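Local coordinates for probable Ni/Fe-hydrogenase 1 B-type cytochrome subunit (PDB 6G94), which probably serves as the membrane-embedded b-type cytochrome of hydrogenase 1, binding heme and carrying electrons in the bacterial inner membrane, at residues I62-G67 and A149-H154; E168-T173 and H181-L186. One frame throughout, in Å; residues are numbered along the deposited sequence.

Contact 1: I62-G67 and A149-H154; sequences IHFSAG and ALYSEH. With HEM (protoporphyrin IX containing Fe), chain B.
With CG anti to the carbonyl carbon (chi1 -53°), Phe64 meets Tyr151, whose CG is swung anti to the backbone N (chi1 -179°), and both rings lie between helix 55-83 and helix 130-151. The tyrosine presents its CD2-CE2 edge to a face of the phenylalanine, an offset edge-to-face pair with centroids 5.3 Å apart and planes at 70°. Its CE2 also lies 3.5 Å from Phe64 CB, so the contact covers the root of the phenylalanine as well as its ring. The tyrosine hydroxyl serves another purpose, hydrogen-bonding an acidic side chain of another protein chain.

Both helices also press on one heme methyl, CMD: Phe64 CE1 and Leu150 CB each lie 3.5 Å from it. One residue before Phe64, His63 sends NE2 to the iron at 2.1 Å, and its ND1 is hydrogen-bonded to Thr35 OG1 of helix 20-40, which fixes the turn of the imidazole. This buried aromatic pair lies against the porphyrin edge beside an axial histidine, in the heme pocket of a membrane cytochrome b built as a helical bundle.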
loop_
_atom_site.group_PDB
_atom_site.type_symbol
_atom_site.label_atom_id
_atom_site.label_comp_id
_atom_site.label_asym_id
_atom_site.label_seq_id
_atom_site.Cartn_x
_atom_site.Cartn_y
_atom_site.Cartn_z
ATOM N N ILE I 62 -16.924 4.468 31.100
ATOM C CA ILE I 62 -16.488 5.073 32.337
ATOM C C ILE I 62 -17.312 6.333 32.588
ATOM O O ILE I 62 -17.703 6.593 33.716
ATOM C CB ILE I 62 -14.985 5.383 32.290
ATOM C CG1 ILE I 62 -14.188 4.085 32.215
ATOM C CG2 ILE I 62 -14.558 6.161 33.520
ATOM C CD1 ILE I 62 -12.707 4.274 32.011
ATOM N N HIS I 63 -17.610 7.086 31.534
ATOM C CA HIS I 63 -18.436 8.276 31.645
ATOM C C HIS I 63 -19.852 7.961 32.111
ATOM O O HIS I 63 -20.324 8.514 33.089
ATOM C CB HIS I 63 -18.452 9.042 30.327
ATOM C CG HIS I 63 -19.016 10.428 30.437
ATOM N ND1 HIS I 63 -18.264 11.507 30.841
ATOM C CD2 HIS I 63 -20.259 10.912 30.187
ATOM C CE1 HIS I 63 -19.022 12.591 30.847
ATOM N NE2 HIS I 63 -20.235 12.259 30.456
ATOM N N PHE I 64 -20.536 7.062 31.422
ATOM C CA PHE I 64 -21.958 6.815 31.722
ATOM C C PHE I 64 -22.172 6.291 33.138
ATOM O O PHE I 64 -23.185 6.584 33.783
ATOM C CB PHE I 64 -22.573 5.841 30.714
ATOM C CG PHE I 64 -22.374 6.235 29.280
ATOM C CD1 PHE I 64 -22.229 7.573 28.916
ATOM C CD2 PHE I 64 -22.338 5.264 28.288
ATOM C CE1 PHE I 64 -22.030 7.937 27.597
ATOM C CE2 PHE I 64 -22.146 5.616 26.955
ATOM C CZ PHE I 64 -21.993 6.956 26.611
ATOM N N SER I 65 -21.197 5.523 33.619
ATOM C CA SER I 65 -21.349 4.795 34.866
ATOM C C SER I 65 -20.817 5.657 36.016
ATOM O O SER I 65 -21.330 5.575 37.142
ATOM C CB SER I 65 -20.727 3.385 34.773
ATOM O OG SER I 65 -19.326 3.434 34.649
ATOM N N ALA I 66 -19.845 6.529 35.723
ATOM C CA ALA I 66 -19.492 7.623 36.647
ATOM C C ALA I 66 -20.668 8.574 36.806
ATOM O O ALA I 66 -20.917 9.103 37.874
ATOM C CB ALA I 66 -18.253 8.369 36.186
ATOM N N GLY I 67 -21.410 8.758 35.733
ATOM C CA GLY I 67 -22.594 9.578 35.766
ATOM C C GLY I 67 -23.720 8.928 36.523
ATOM O O GLY I 67 -24.614 9.609 36.998
ATOM N N ALA I 149 -30.763 12.494 29.065
ATOM C CA ALA I 149 -31.584 12.627 27.869
ATOM C C ALA I 149 -30.822 12.007 26.719
ATOM O O ALA I 149 -31.414 11.382 25.862
ATOM C CB ALA I 149 -31.923 14.075 27.581
ATOM N N LEU I 150 -29.506 12.186 26.710
ATOM C CA LEU I 150 -28.650 11.555 25.728
ATOM C C LEU I 150 -28.502 10.052 25.899
ATOM O O LEU I 150 -28.593 9.308 24.941
ATOM C CB LEU I 150 -27.268 12.176 25.762
ATOM C CG LEU I 150 -27.168 13.622 25.362
ATOM C CD1 LEU I 150 -25.744 14.097 25.565
ATOM C CD2 LEU I 150 -27.632 13.791 23.927
ATOM N N TYR I 151 -28.259 9.623 27.125
ATOM C CA TYR I 151 -28.061 8.221 27.457
ATOM C C TYR I 151 -29.292 7.311 27.268
ATOM O O TYR I 151 -29.177 6.196 26.789
ATOM C CB TYR I 151 -27.474 8.122 28.871
ATOM C CG TYR I 151 -27.202 6.728 29.337
ATOM C CD1 TYR I 151 -28.204 5.977 29.927
ATOM C CD2 TYR I 151 -25.955 6.146 29.192
ATOM C CE1 TYR I 151 -27.985 4.679 30.354
ATOM C CE2 TYR I 151 -25.721 4.846 29.623
ATOM C CZ TYR I 151 -26.739 4.121 30.203
ATOM O OH TYR I 151 -26.541 2.840 30.636
ATOM N N SER I 152 -30.456 7.796 27.672
ATOM C CA SER I 152 -31.700 7.040 27.612
ATOM C C SER I 152 -32.360 7.079 26.242
ATOM O O SER I 152 -33.434 6.519 26.049
ATOM C CB SER I 152 -32.675 7.584 28.651
ATOM N N GLU I 153 -31.720 7.754 25.298
ATOM C CA GLU I 153 -32.298 7.979 23.976
ATOM C C GLU I 153 -32.694 6.727 23.196
ATOM O O GLU I 153 -33.900 6.535 22.964
ATOM C CB GLU I 153 -31.334 8.816 23.122
ATOM N N HIS I 154 -31.705 5.884 22.824
ATOM C CA HIS I 154 -31.889 4.690 21.925
ATOM C C HIS I 154 -32.787 3.621 22.477
ATOM O O HIS I 154 -32.426 2.456 22.417
ATOM C CB HIS I 154 -30.549 4.039 21.474
HETATM C CHA HEM B . -21.067 13.513 27.028
HETATM C CHB HEM B . -19.276 15.901 30.754
HETATM C CHC HEM B . -22.805 14.206 33.541
HETATM C CHD HEM B . -24.214 11.348 29.944
HETATM C C1A HEM B . -20.376 14.388 27.802
HETATM C C2A HEM B . -19.548 15.379 27.269
HETATM C C3A HEM B . -19.042 16.064 28.307
HETATM C C4A HEM B . -19.553 15.487 29.479
HETATM C CMA HEM B . -18.084 17.226 28.200
HETATM C CAA HEM B . -19.253 15.607 25.804
HETATM C CBA HEM B . -20.314 16.436 25.107
HETATM C CGA HEM B . -19.936 16.624 23.672
HETATM O O1A HEM B . -18.970 17.299 23.298
HETATM O O2A HEM B . -20.628 16.086 22.804
HETATM C C1B HEM B . -20.119 15.658 31.845
HETATM C C2B HEM B . -19.955 16.282 33.114
HETATM C C3B HEM B . -20.962 15.812 33.886
HETATM C C4B HEM B . -21.716 14.884 33.057
HETATM C CMB HEM B . -18.883 17.275 33.499
HETATM C CAB HEM B . -21.314 16.106 35.281
HETATM C CBB HEM B . -20.505 16.785 36.072
HETATM C C1C HEM B . -23.467 13.222 32.818
HETATM C C2C HEM B . -24.454 12.376 33.330
HETATM C C3C HEM B . -24.854 11.575 32.302
HETATM C C4C HEM B . -24.101 11.937 31.166
HETATM C CMC HEM B . -25.009 12.361 34.733
HETATM C CAC HEM B . -25.891 10.529 32.398
HETATM C CBC HEM B . -25.600 9.264 32.128
HETATM C C1D HEM B . -23.476 11.768 28.859
HETATM C C2D HEM B . -23.729 11.210 27.539
HETATM C C3D HEM B . -22.839 11.808 26.706
HETATM C C4D HEM B . -22.071 12.732 27.553
HETATM C CMD HEM B . -24.772 10.161 27.242
HETATM C CAD HEM B . -22.635 11.618 25.212
HETATM C CBD HEM B . -22.399 10.159 24.833
HETATM C CGD HEM B . -22.101 9.924 23.375
HETATM O O1D HEM B . -22.985 9.987 22.511
HETATM O O2D HEM B . -20.957 9.641 23.013
HETATM N NA HEM B . -20.402 14.479 29.162
HETATM N NB HEM B . -21.166 14.837 31.859
HETATM N NC HEM B . -23.234 12.901 31.524
HETATM N ND HEM B . -22.489 12.677 28.827
HETATM FE FE HEM B . -21.833 13.676 30.237
#

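Contact 2: E168-T173 and H181-L186; sequences EFFYWT and HSWHRL. With HEM (protoporphyrin IX containing Fe), chain B.
Phe170 and Trp183 meet obliquely, the phenyl plane turned 34° from that of the pyrrole ring of the indole. Touching is confined to a corner of each: Phe170 CE1 comes 3.4 Å from Trp183 CD1, with Phe170 CZ and Trp183 NE1 a little farther off. Both side chains hold CG anti to the carbonyl carbon (chi1 -79° in Phe170), and they bridge backbones that stay 10.2 Å apart at the CA atoms of Phe170 and Trp183. Phe169 CD2 lies over the centre of one face of the Phe170 ring.

The contact ties the short helix 166-172 to helix 177-203, the membrane helix of this cytochrome b561-type fold that supplies an axial heme ligand, with His184 NE2 2.2 Å from the iron. A hydrogen bond between His184 ND1 and Thr146 OG1 of helix 130-151 fixes that ring's rotation. His181 and Arg185, on the same helix as His184, each address one oxygen of a single propionate. His181 ND1 donates to O2A, which lies in the plane of the imidazole, in a bond 2.7 Å long and nearly straight at 174°; a leucine here would probably leave O2A without this donor and the propionate freer to turn. Arg185, its chain bent at chi3, brings NE to O1A at 3.1 Å in a weak bond, while its NH2 forms a salt bridge with an acidic side chain of another protein chain.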
loop_
_atom_site.group_PDB
_atom_site.type_symbol
_atom_site.label_atom_id
_atom_site.label_comp_id
_atom_site.label_asym_id
_atom_site.label_seq_id
_atom_site.Cartn_x
_atom_site.Cartn_y
_atom_site.Cartn_z
ATOM N N GLU I 168 -37.777 16.761 23.205
ATOM C CA GLU I 168 -38.843 17.497 22.528
ATOM C C GLU I 168 -38.695 18.983 22.747
ATOM O O GLU I 168 -39.007 19.770 21.862
ATOM C CB GLU I 168 -40.221 17.017 22.975
ATOM C CG GLU I 168 -40.346 15.509 23.065
ATOM C CD GLU I 168 -41.717 15.036 23.509
ATOM O OE1 GLU I 168 -42.606 15.882 23.658
ATOM O OE2 GLU I 168 -41.925 13.823 23.711
ATOM N N PHE I 169 -38.207 19.352 23.927
ATOM C CA PHE I 169 -37.950 20.728 24.256
ATOM C C PHE I 169 -36.904 21.338 23.324
ATOM O O PHE I 169 -37.127 22.369 22.731
ATOM C CB PHE I 169 -37.517 20.866 25.714
ATOM C CG PHE I 169 -36.957 22.210 26.037
ATOM C CD1 PHE I 169 -37.791 23.294 26.227
ATOM C CD2 PHE I 169 -35.600 22.394 26.066
ATOM C CE1 PHE I 169 -37.287 24.531 26.469
ATOM C CE2 PHE I 169 -35.081 23.634 26.316
ATOM C CZ PHE I 169 -35.929 24.702 26.522
ATOM N N PHE I 170 -35.760 20.696 23.206
ATOM C CA PHE I 170 -34.746 21.150 22.285
ATOM C C PHE I 170 -35.221 21.189 20.835
ATOM O O PHE I 170 -34.763 22.011 20.067
ATOM C CB PHE I 170 -33.478 20.349 22.467
ATOM C CG PHE I 170 -32.682 20.799 23.635
ATOM C CD1 PHE I 170 -32.049 22.019 23.613
ATOM C CD2 PHE I 170 -32.601 20.043 24.784
ATOM C CE1 PHE I 170 -31.327 22.468 24.717
ATOM C CE2 PHE I 170 -31.876 20.484 25.884
ATOM C CZ PHE I 170 -31.235 21.699 25.852
ATOM N N TYR I 171 -36.151 20.318 20.472
ATOM C CA TYR I 171 -36.792 20.363 19.146
ATOM C C TYR I 171 -37.723 21.563 19.054
ATOM O O TYR I 171 -37.833 22.193 18.009
ATOM C CB TYR I 171 -37.566 19.057 18.823
ATOM C CG TYR I 171 -36.733 17.969 18.166
ATOM C CD1 TYR I 171 -35.975 17.072 18.928
ATOM C CD2 TYR I 171 -36.691 17.848 16.784
ATOM C CE1 TYR I 171 -35.201 16.088 18.328
ATOM C CE2 TYR I 171 -35.924 16.867 16.168
ATOM C CZ TYR I 171 -35.183 15.991 16.941
ATOM O OH TYR I 171 -34.427 15.016 16.336
ATOM N N TRP I 172 -38.386 21.867 20.163
ATOM C CA TRP I 172 -39.316 22.988 20.247
ATOM C C TRP I 172 -38.544 24.308 20.113
ATOM O O TRP I 172 -38.990 25.225 19.451
ATOM C CB TRP I 172 -40.115 22.905 21.550
ATOM C CG TRP I 172 -41.103 24.010 21.750
ATOM C CD1 TRP I 172 -42.346 24.111 21.185
ATOM C CD2 TRP I 172 -40.943 25.171 22.588
ATOM N NE1 TRP I 172 -42.966 25.268 21.611
ATOM C CE2 TRP I 172 -42.130 25.940 22.468
ATOM C CE3 TRP I 172 -39.908 25.645 23.420
ATOM C CZ2 TRP I 172 -42.313 27.161 23.145
ATOM C CZ3 TRP I 172 -40.088 26.862 24.089
ATOM C CH2 TRP I 172 -41.283 27.605 23.943
ATOM N N THR I 173 -37.378 24.369 20.750
ATOM C CA THR I 173 -36.340 25.381 20.531
ATOM C C THR I 173 -36.030 25.648 19.049
ATOM O O THR I 173 -35.538 26.724 18.686
ATOM C CB THR I 173 -35.072 24.917 21.286
ATOM O OG1 THR I 173 -35.177 25.368 22.633
ATOM C CG2 THR I 173 -33.738 25.378 20.669
ATOM N N HIS I 181 -26.102 18.006 23.229
ATOM C CA HIS I 181 -24.663 17.782 23.304
ATOM C C HIS I 181 -23.911 19.062 23.567
ATOM O O HIS I 181 -22.903 19.064 24.272
ATOM C CB HIS I 181 -24.134 17.198 21.997
ATOM C CG HIS I 181 -24.139 15.705 21.961
ATOM N ND1 HIS I 181 -23.003 14.956 22.179
ATOM C CD2 HIS I 181 -25.144 14.820 21.752
ATOM C CE1 HIS I 181 -23.303 13.675 22.090
ATOM N NE2 HIS I 181 -24.597 13.566 21.845
ATOM N N SER I 182 -24.397 20.150 22.980
ATOM C CA SER I 182 -23.703 21.431 23.034
ATOM C C SER I 182 -23.898 22.066 24.396
ATOM O O SER I 182 -22.930 22.454 25.029
ATOM C CB SER I 182 -24.166 22.355 21.904
ATOM O OG SER I 182 -23.460 22.071 20.698
ATOM N N TRP I 183 -25.148 22.138 24.847
ATOM C CA TRP I 183 -25.469 22.635 26.176
ATOM C C TRP I 183 -24.870 21.778 27.290
ATOM O O TRP I 183 -24.464 22.310 28.318
ATOM C CB TRP I 183 -26.977 22.744 26.348
ATOM C CG TRP I 183 -27.563 23.930 25.648
ATOM C CD1 TRP I 183 -28.269 23.916 24.501
ATOM C CD2 TRP I 183 -27.497 25.307 26.061
ATOM N NE1 TRP I 183 -28.665 25.183 24.164
ATOM C CE2 TRP I 183 -28.199 26.065 25.103
ATOM C CE3 TRP I 183 -26.919 25.974 27.151
ATOM C CZ2 TRP I 183 -28.344 27.461 25.191
ATOM C CZ3 TRP I 183 -27.060 27.356 27.238
ATOM C CH2 TRP I 183 -27.768 28.083 26.259
ATOM N N HIS I 184 -24.822 20.463 27.077
ATOM C CA HIS I 184 -24.130 19.542 27.983
ATOM C C HIS I 184 -22.646 19.871 28.060
ATOM O O HIS I 184 -22.101 19.944 29.152
ATOM C CB HIS I 184 -24.337 18.079 27.552
ATOM C CG HIS I 184 -23.941 17.057 28.584
ATOM N ND1 HIS I 184 -24.697 16.797 29.708
ATOM C CD2 HIS I 184 -22.894 16.196 28.629
ATOM C CE1 HIS I 184 -24.122 15.831 30.405
ATOM N NE2 HIS I 184 -23.034 15.443 29.769
ATOM N N ARG I 185 -21.996 20.089 26.922
ATOM C CA ARG I 185 -20.569 20.422 26.926
ATOM C C ARG I 185 -20.316 21.785 27.579
ATOM O O ARG I 185 -19.294 21.987 28.238
ATOM C CB ARG I 185 -19.978 20.382 25.511
ATOM C CG ARG I 185 -18.567 20.955 25.420
ATOM C CD ARG I 185 -17.839 20.550 24.162
ATOM N NE ARG I 185 -16.986 19.401 24.421
ATOM C CZ ARG I 185 -15.660 19.451 24.461
ATOM N NH1 ARG I 185 -14.969 18.357 24.713
ATOM N NH2 ARG I 185 -15.018 20.592 24.268
ATOM N N LEU I 186 -21.258 22.706 27.410
ATOM C CA LEU I 186 -21.143 24.037 28.005
ATOM C C LEU I 186 -21.198 23.936 29.529
ATOM O O LEU I 186 -20.376 24.541 30.217
ATOM C CB LEU I 186 -22.240 24.980 27.485
ATOM C CG LEU I 186 -22.275 26.389 28.070
ATOM C CD1 LEU I 186 -21.001 27.171 27.749
ATOM C CD2 LEU I 186 -23.522 27.133 27.628
HETATM C CHA HEM B . -21.067 13.513 27.028
HETATM C CHB HEM B . -19.276 15.901 30.754
HETATM C CHC HEM B . -22.805 14.206 33.541
HETATM C CHD HEM B . -24.214 11.348 29.944
HETATM C C1A HEM B . -20.376 14.388 27.802
HETATM C C2A HEM B . -19.548 15.379 27.269
HETATM C C3A HEM B . -19.042 16.064 28.307
HETATM C C4A HEM B . -19.553 15.487 29.479
HETATM C CMA HEM B . -18.084 17.226 28.200
HETATM C CAA HEM B . -19.253 15.607 25.804
HETATM C CBA HEM B . -20.314 16.436 25.107
HETATM C CGA HEM B . -19.936 16.624 23.672
HETATM O O1A HEM B . -18.970 17.299 23.298
HETATM O O2A HEM B . -20.628 16.086 22.804
HETATM C C1B HEM B . -20.119 15.658 31.845
HETATM C C2B HEM B . -19.955 16.282 33.114
HETATM C C3B HEM B . -20.962 15.812 33.886
HETATM C C4B HEM B . -21.716 14.884 33.057
HETATM C CMB HEM B . -18.883 17.275 33.499
HETATM C CAB HEM B . -21.314 16.106 35.281
HETATM C CBB HEM B . -20.505 16.785 36.072
HETATM C C1C HEM B . -23.467 13.222 32.818
HETATM C C2C HEM B . -24.454 12.376 33.330
HETATM C C3C HEM B . -24.854 11.575 32.302
HETATM C C4C HEM B . -24.101 11.937 31.166
HETATM C CMC HEM B . -25.009 12.361 34.733
HETATM C CAC HEM B . -25.891 10.529 32.398
HETATM C CBC HEM B . -25.600 9.264 32.128
HETATM C C1D HEM B . -23.476 11.768 28.859
HETATM C C2D HEM B . -23.729 11.210 27.539
HETATM C C3D HEM B . -22.839 11.808 26.706
HETATM C C4D HEM B . -22.071 12.732 27.553
HETATM C CMD HEM B . -24.772 10.161 27.242
HETATM C CAD HEM B . -22.635 11.618 25.212
HETATM C CBD HEM B . -22.399 10.159 24.833
HETATM C CGD HEM B . -22.101 9.924 23.375
HETATM O O1D HEM B . -22.985 9.987 22.511
HETATM O O2D HEM B . -20.957 9.641 23.013
HETATM N NA HEM B . -20.402 14.479 29.162
HETATM N NB HEM B . -21.166 14.837 31.859
HETATM N NC HEM B . -23.234 12.901 31.524
HETATM N ND HEM B . -22.489 12.677 28.827
HETATM FE FE HEM B . -21.833 13.676 30.237
#

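The heme joins the two contacts, whose centres lie about 15 Å apart. His63 of contact 1 and His184 of contact 2 take the two axial positions on its iron, their NE2 atoms 4.3 Å from each other across the metal. The contacts also touch directly, where Leu150 CD2 of helix 130-151 packs at 3.5 Å against His181 CD2 of helix 177-203. Both segments of contact 1 come earlier in the sequence than those of contact 2. Their aromatic pairs sit differently: Phe64 reaches the porphyrin rim itself, whereas Phe170 and Trp183 meet away from the heme, Trp183 being on a different face of helix 177-203 from His184.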